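Anti-sigma-factor antagonist (stas) domain protein (PDB 3ZXN) is an RsbS-type STAS-domain protein, probably a scaffold component of the bacterial stressosome, a signalling complex that appears to control secondary-messenger signalling. Local coordinates at residues G43-V56 / L76-T90. The protein carries 1 engineered substitution. Residues are numbered along the deposited sequence; the frame is centred on the assembly and turned at random. Where two conformers were deposited one is given.
Sequences GKGLVIDISALEVV and LPFVLTGIKPAVAIT
Strands 45-49 and 78-81 are the parallel neighbours of a beta-alpha-beta crossover in the STAS fold, joined through helix 58-74. Donors come alternately from the two sides of the ladder: Leu46 N to Pro77 O (2.8 Å), Val79 N to Leu46 O, Ile48 N to Val79 O, Thr81 N to Ile48 O and Ile50 N to Thr81 O. Pro77 suits the start: lacking an N-H, it packs CD against Lys44 O (3.5 Å) while its carbonyl accepts the first bond. On one face the Phe78 ring lies alongside Leu46, and Ile48 CG1 sits at the ring edge, in its plane, 3.7 Å from Phe78 CE1. On the other, Val47 and Val79, each in one of two conformers, lie side by side, and Thr81 OG1 donates to Asp49 OD2 (2.8 Å) on the anti side. With chi1 at 70°, Thr81 turns its methyl CG2 to Val47 CG1 of that conformer. Asp49 OD1 takes both Ser51 OG and Ser51 N, the latter closing an Asx turn. Gly82 has a positive phi (74°), readily adopted by glycine, and its O meets Ser51 CA (3.2 Å) in a CA-H...O contact. The extended Lys84 chain brings NZ to Glu54 O (2.9 Å) and, in a salt bridge, to Glu54 OE2 (3.0 Å), while Val56 CG2 presses tightly on Val87 CG1 (3.2 Å). Helix 58-74 covers the Leu46, Ile48 and Phe78 face, Leu107 touches Val47, Asp49 and Thr81, and strands 13-17 and 102-104 flank the pair.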
loop_
_atom_site.group_PDB
_atom_site.type_symbol
_atom_site.label_atom_id
_atom_site.label_comp_id
_atom_site.label_asym_id
_atom_site.label_seq_id
_atom_site.Cartn_x
_atom_site.Cartn_y
_atom_site.Cartn_z
ATOM N N GLY A 43 -9.670 -3.813 10.704
ATOM C CA GLY A 43 -8.387 -3.204 11.024
ATOM C C GLY A 43 -8.608 -1.708 10.980
ATOM O O GLY A 43 -9.630 -1.260 10.457
ATOM N N LYS A 44 -7.670 -0.931 11.515
ATOM C CA LYS A 44 -7.840 0.517 11.565
ATOM C C LYS A 44 -7.292 1.185 10.315
ATOM O O LYS A 44 -7.533 2.369 10.073
ATOM C CB LYS A 44 -7.145 1.113 12.802
ATOM C CG LYS A 44 -7.797 0.740 14.130
ATOM C CD LYS A 44 -7.007 1.348 15.314
ATOM C CE LYS A 44 -7.690 1.057 16.640
ATOM N NZ LYS A 44 -7.025 1.779 17.770
ATOM N N GLY A 45 -6.532 0.435 9.527
ATOM C CA GLY A 45 -5.901 1.034 8.363
ATOM C C GLY A 45 -4.837 0.150 7.754
ATOM O O GLY A 45 -4.536 -0.918 8.272
ATOM N N LEU A 46 -4.260 0.624 6.656
ATOM C CA LEU A 46 -3.336 -0.158 5.877
ATOM C C LEU A 46 -2.171 0.727 5.430
ATOM O O LEU A 46 -2.377 1.812 4.891
ATOM C CB LEU A 46 -4.067 -0.743 4.644
ATOM C CG LEU A 46 -3.215 -1.362 3.539
ATOM C CD1 LEU A 46 -2.421 -2.514 4.088
ATOM C CD2 LEU A 46 -4.096 -1.838 2.366
ATOM N N VAL A 47 -0.954 0.250 5.667
ATOM C CA VAL A 47 0.259 0.930 5.201
ATOM C C VAL A 47 1.029 -0.001 4.286
ATOM O O VAL A 47 1.324 -1.139 4.658
ATOM C CB VAL A 47 1.219 1.306 6.365
ATOM C CG1 VAL A 47 2.372 2.171 5.830
ATOM C CG2 VAL A 47 0.472 2.006 7.483
ATOM N N ILE A 48 1.350 0.467 3.082
ATOM C CA ILE A 48 2.138 -0.351 2.173
ATOM C C ILE A 48 3.376 0.416 1.735
ATOM O O ILE A 48 3.262 1.516 1.212
ATOM C CB ILE A 48 1.358 -0.741 0.903
ATOM C CG1 ILE A 48 0.135 -1.596 1.259
ATOM C CG2 ILE A 48 2.295 -1.482 -0.043
ATOM C CD1 ILE A 48 -0.703 -2.025 -0.013
ATOM N N ASP A 49 4.551 -0.175 1.940
ATOM C CA ASP A 49 5.805 0.490 1.590
ATOM C C ASP A 49 6.413 -0.143 0.350
ATOM O O ASP A 49 6.527 -1.362 0.262
ATOM C CB ASP A 49 6.817 0.436 2.745
ATOM C CG ASP A 49 8.107 1.178 2.423
ATOM O OD1 ASP A 49 8.978 0.597 1.740
ATOM O OD2 ASP A 49 8.240 2.340 2.852
ATOM N N ILE A 50 6.837 0.698 -0.585
ATOM C CA ILE A 50 7.444 0.207 -1.819
ATOM C C ILE A 50 8.881 0.674 -2.052
ATOM O O ILE A 50 9.365 0.627 -3.180
ATOM C CB ILE A 50 6.568 0.585 -3.047
ATOM C CG1 ILE A 50 6.388 2.111 -3.135
ATOM C CG2 ILE A 50 5.228 -0.094 -2.926
ATOM C CD1 ILE A 50 5.778 2.613 -4.480
ATOM N N SER A 51 9.567 1.094 -0.985
ATOM C CA SER A 51 10.921 1.648 -1.116
ATOM C C SER A 51 11.916 0.674 -1.752
ATOM O O SER A 51 12.892 1.090 -2.385
ATOM C CB SER A 51 11.450 2.136 0.239
ATOM O OG SER A 51 11.534 1.079 1.167
ATOM N N ALA A 52 11.663 -0.619 -1.586
ATOM C CA ALA A 52 12.545 -1.658 -2.126
ATOM C C ALA A 52 12.591 -1.731 -3.665
ATOM O O ALA A 52 13.582 -2.205 -4.237
ATOM C CB ALA A 52 12.178 -3.010 -1.537
ATOM N N LEU A 53 11.529 -1.264 -4.326
ATOM C CA LEU A 53 11.416 -1.354 -5.788
ATOM C C LEU A 53 12.232 -0.297 -6.535
ATOM O O LEU A 53 11.950 0.898 -6.450
ATOM C CB LEU A 53 9.944 -1.270 -6.225
ATOM C CG LEU A 53 8.987 -2.237 -5.512
ATOM C CD1 LEU A 53 7.588 -2.089 -6.059
ATOM C CD2 LEU A 53 9.452 -3.676 -5.637
ATOM N N GLU A 54 13.234 -0.745 -7.282
ATOM C CA GLU A 54 14.090 0.162 -8.040
ATOM C C GLU A 54 13.270 0.878 -9.108
ATOM O O GLU A 54 13.373 2.089 -9.280
ATOM C CB GLU A 54 15.244 -0.615 -8.678
ATOM C CG GLU A 54 16.328 0.259 -9.267
ATOM C CD GLU A 54 16.840 1.293 -8.281
ATOM O OE1 GLU A 54 16.906 0.987 -7.067
ATOM O OE2 GLU A 54 17.165 2.416 -8.723
ATOM N N VAL A 55 12.456 0.107 -9.821
ATOM C CA VAL A 55 11.508 0.644 -10.782
ATOM C C VAL A 55 10.137 0.059 -10.470
ATOM O O VAL A 55 10.033 -1.042 -9.925
ATOM C CB VAL A 55 11.905 0.295 -12.246
ATOM C CG1 VAL A 55 11.899 -1.211 -12.471
ATOM C CG2 VAL A 55 10.977 0.976 -13.227
ATOM N N VAL A 56 9.078 0.788 -10.795
ATOM C CA VAL A 56 7.748 0.232 -10.595
ATOM C C VAL A 56 7.103 -0.104 -11.930
ATOM O O VAL A 56 7.107 0.697 -12.863
ATOM C CB VAL A 56 6.843 1.121 -9.714
ATOM C CG1 VAL A 56 5.533 0.426 -9.443
ATOM C CG2 VAL A 56 7.534 1.414 -8.397
ATOM N N LEU A 76 -11.377 1.845 4.612
ATOM C CA LEU A 76 -10.105 1.551 5.274
ATOM C C LEU A 76 -9.062 2.612 4.927
ATOM O O LEU A 76 -8.647 2.729 3.777
ATOM C CB LEU A 76 -9.611 0.158 4.864
ATOM C CG LEU A 76 -8.316 -0.362 5.496
ATOM C CD1 LEU A 76 -8.487 -0.642 7.000
ATOM C CD2 LEU A 76 -7.858 -1.615 4.766
ATOM N N PRO A 77 -8.650 3.420 5.921
ATOM C CA PRO A 77 -7.567 4.370 5.644
ATOM C C PRO A 77 -6.334 3.682 5.052
ATOM O O PRO A 77 -5.931 2.634 5.535
ATOM C CB PRO A 77 -7.241 4.933 7.046
ATOM C CG PRO A 77 -8.556 4.885 7.764
ATOM C CD PRO A 77 -9.231 3.615 7.262
ATOM N N PHE A 78 -5.722 4.297 4.045
ATOM C CA PHE A 78 -4.634 3.665 3.316
ATOM C C PHE A 78 -3.535 4.683 3.042
ATOM O O PHE A 78 -3.823 5.761 2.550
ATOM C CB PHE A 78 -5.178 3.113 1.976
ATOM C CG PHE A 78 -4.114 2.633 1.026
ATOM C CD1 PHE A 78 -3.171 1.701 1.422
ATOM C CD2 PHE A 78 -4.083 3.079 -0.286
ATOM C CE1 PHE A 78 -2.193 1.247 0.532
ATOM C CE2 PHE A 78 -3.118 2.615 -1.174
ATOM C CZ PHE A 78 -2.173 1.704 -0.762
ATOM N N VAL A 79 -2.289 4.341 3.375
ATOM C CA VAL A 79 -1.157 5.199 3.049
ATOM C C VAL A 79 -0.072 4.402 2.317
ATOM O O VAL A 79 0.249 3.274 2.688
ATOM C CB VAL A 79 -0.596 5.942 4.312
ATOM C CG1 VAL A 79 -0.087 4.959 5.336
ATOM C CG2 VAL A 79 0.491 6.957 3.928
ATOM N N LEU A 80 0.457 4.995 1.247
ATOM C CA LEU A 80 1.510 4.389 0.442
ATOM C C LEU A 80 2.804 5.115 0.793
ATOM O O LEU A 80 2.811 6.343 0.845
ATOM C CB LEU A 80 1.212 4.576 -1.052
ATOM C CG LEU A 80 2.165 3.920 -2.052
ATOM C CD1 LEU A 80 2.074 2.392 -1.966
ATOM C CD2 LEU A 80 1.887 4.401 -3.482
ATOM N N THR A 81 3.870 4.360 1.060
ATOM C CA THR A 81 5.106 4.946 1.580
ATOM C C THR A 81 6.351 4.492 0.814
ATOM O O THR A 81 6.331 3.466 0.125
ATOM C CB THR A 81 5.304 4.649 3.119
ATOM O OG1 THR A 81 5.601 3.266 3.326
ATOM C CG2 THR A 81 4.062 5.014 3.932
ATOM N N GLY A 82 7.433 5.269 0.947
ATOM C CA GLY A 82 8.721 4.938 0.345
ATOM C C GLY A 82 8.762 5.158 -1.162
ATOM O O GLY A 82 9.217 4.293 -1.901
ATOM N N ILE A 83 8.282 6.317 -1.610
ATOM C CA ILE A 83 8.154 6.636 -3.032
ATOM C C ILE A 83 9.175 7.692 -3.478
ATOM O O ILE A 83 8.997 8.892 -3.238
ATOM C CB ILE A 83 6.766 7.205 -3.350
ATOM C CG1 ILE A 83 5.666 6.269 -2.833
ATOM C CG2 ILE A 83 6.631 7.464 -4.854
ATOM C CD1 ILE A 83 4.291 6.900 -2.839
ATOM N N LYS A 84 10.229 7.247 -4.144
ATOM C CA LYS A 84 11.244 8.172 -4.630
ATOM C C LYS A 84 10.693 8.943 -5.820
ATOM O O LYS A 84 9.776 8.469 -6.498
ATOM C CB LYS A 84 12.526 7.425 -5.006
ATOM C CG LYS A 84 12.354 6.400 -6.126
ATOM C CD LYS A 84 13.653 5.628 -6.316
ATOM C CE LYS A 84 13.567 4.661 -7.479
ATOM N NZ LYS A 84 14.857 3.943 -7.682
ATOM N N PRO A 85 11.247 10.143 -6.073
ATOM C CA PRO A 85 10.810 11.005 -7.177
ATOM C C PRO A 85 10.593 10.267 -8.505
ATOM O O PRO A 85 9.557 10.450 -9.134
ATOM C CB PRO A 85 11.958 12.013 -7.298
ATOM C CG PRO A 85 12.437 12.168 -5.874
ATOM C CD PRO A 85 12.289 10.790 -5.245
ATOM N N ALA A 86 11.545 9.446 -8.928
ATOM C CA ALA A 86 11.421 8.799 -10.235
ATOM C C ALA A 86 10.203 7.874 -10.272
ATOM O O ALA A 86 9.515 7.759 -11.288
ATOM C CB ALA A 86 12.690 8.032 -10.569
ATOM N N VAL A 87 9.939 7.217 -9.151
ATOM C CA VAL A 87 8.812 6.295 -9.061
ATOM C C VAL A 87 7.485 7.046 -8.958
ATOM O O VAL A 87 6.468 6.576 -9.455
ATOM C CB VAL A 87 8.983 5.340 -7.874
ATOM C CG1 VAL A 87 7.709 4.549 -7.627
ATOM C CG2 VAL A 87 10.159 4.415 -8.126
ATOM N N ALA A 88 7.492 8.214 -8.322
ATOM C CA ALA A 88 6.283 9.028 -8.259
ATOM C C ALA A 88 5.861 9.423 -9.666
ATOM O O ALA A 88 4.674 9.447 -9.986
ATOM C CB ALA A 88 6.510 10.268 -7.401
ATOM N N ILE A 89 6.845 9.734 -10.503
ATOM C CA ILE A 89 6.583 10.087 -11.896
ATOM C C ILE A 89 5.908 8.935 -12.638
ATOM O O ILE A 89 4.885 9.112 -13.294
ATOM C CB ILE A 89 7.890 10.460 -12.642
ATOM C CG1 ILE A 89 8.536 11.699 -12.019
ATOM C CG2 ILE A 89 7.615 10.698 -14.109
ATOM C CD1 ILE A 89 7.616 12.884 -11.945
ATOM N N THR A 90 6.499 7.756 -12.529
ATOM C CA THR A 90 5.998 6.574 -13.219
ATOM C C THR A 90 4.598 6.190 -12.763
ATOM O O THR A 90 3.711 5.987 -13.587
ATOM C CB THR A 90 6.926 5.383 -12.987
ATOM O OG1 THR A 90 8.250 5.730 -13.410
ATOM C CG2 THR A 90 6.433 4.167 -13.768
HETATM O O HOH W 1 9.466 3.440 -12.043
#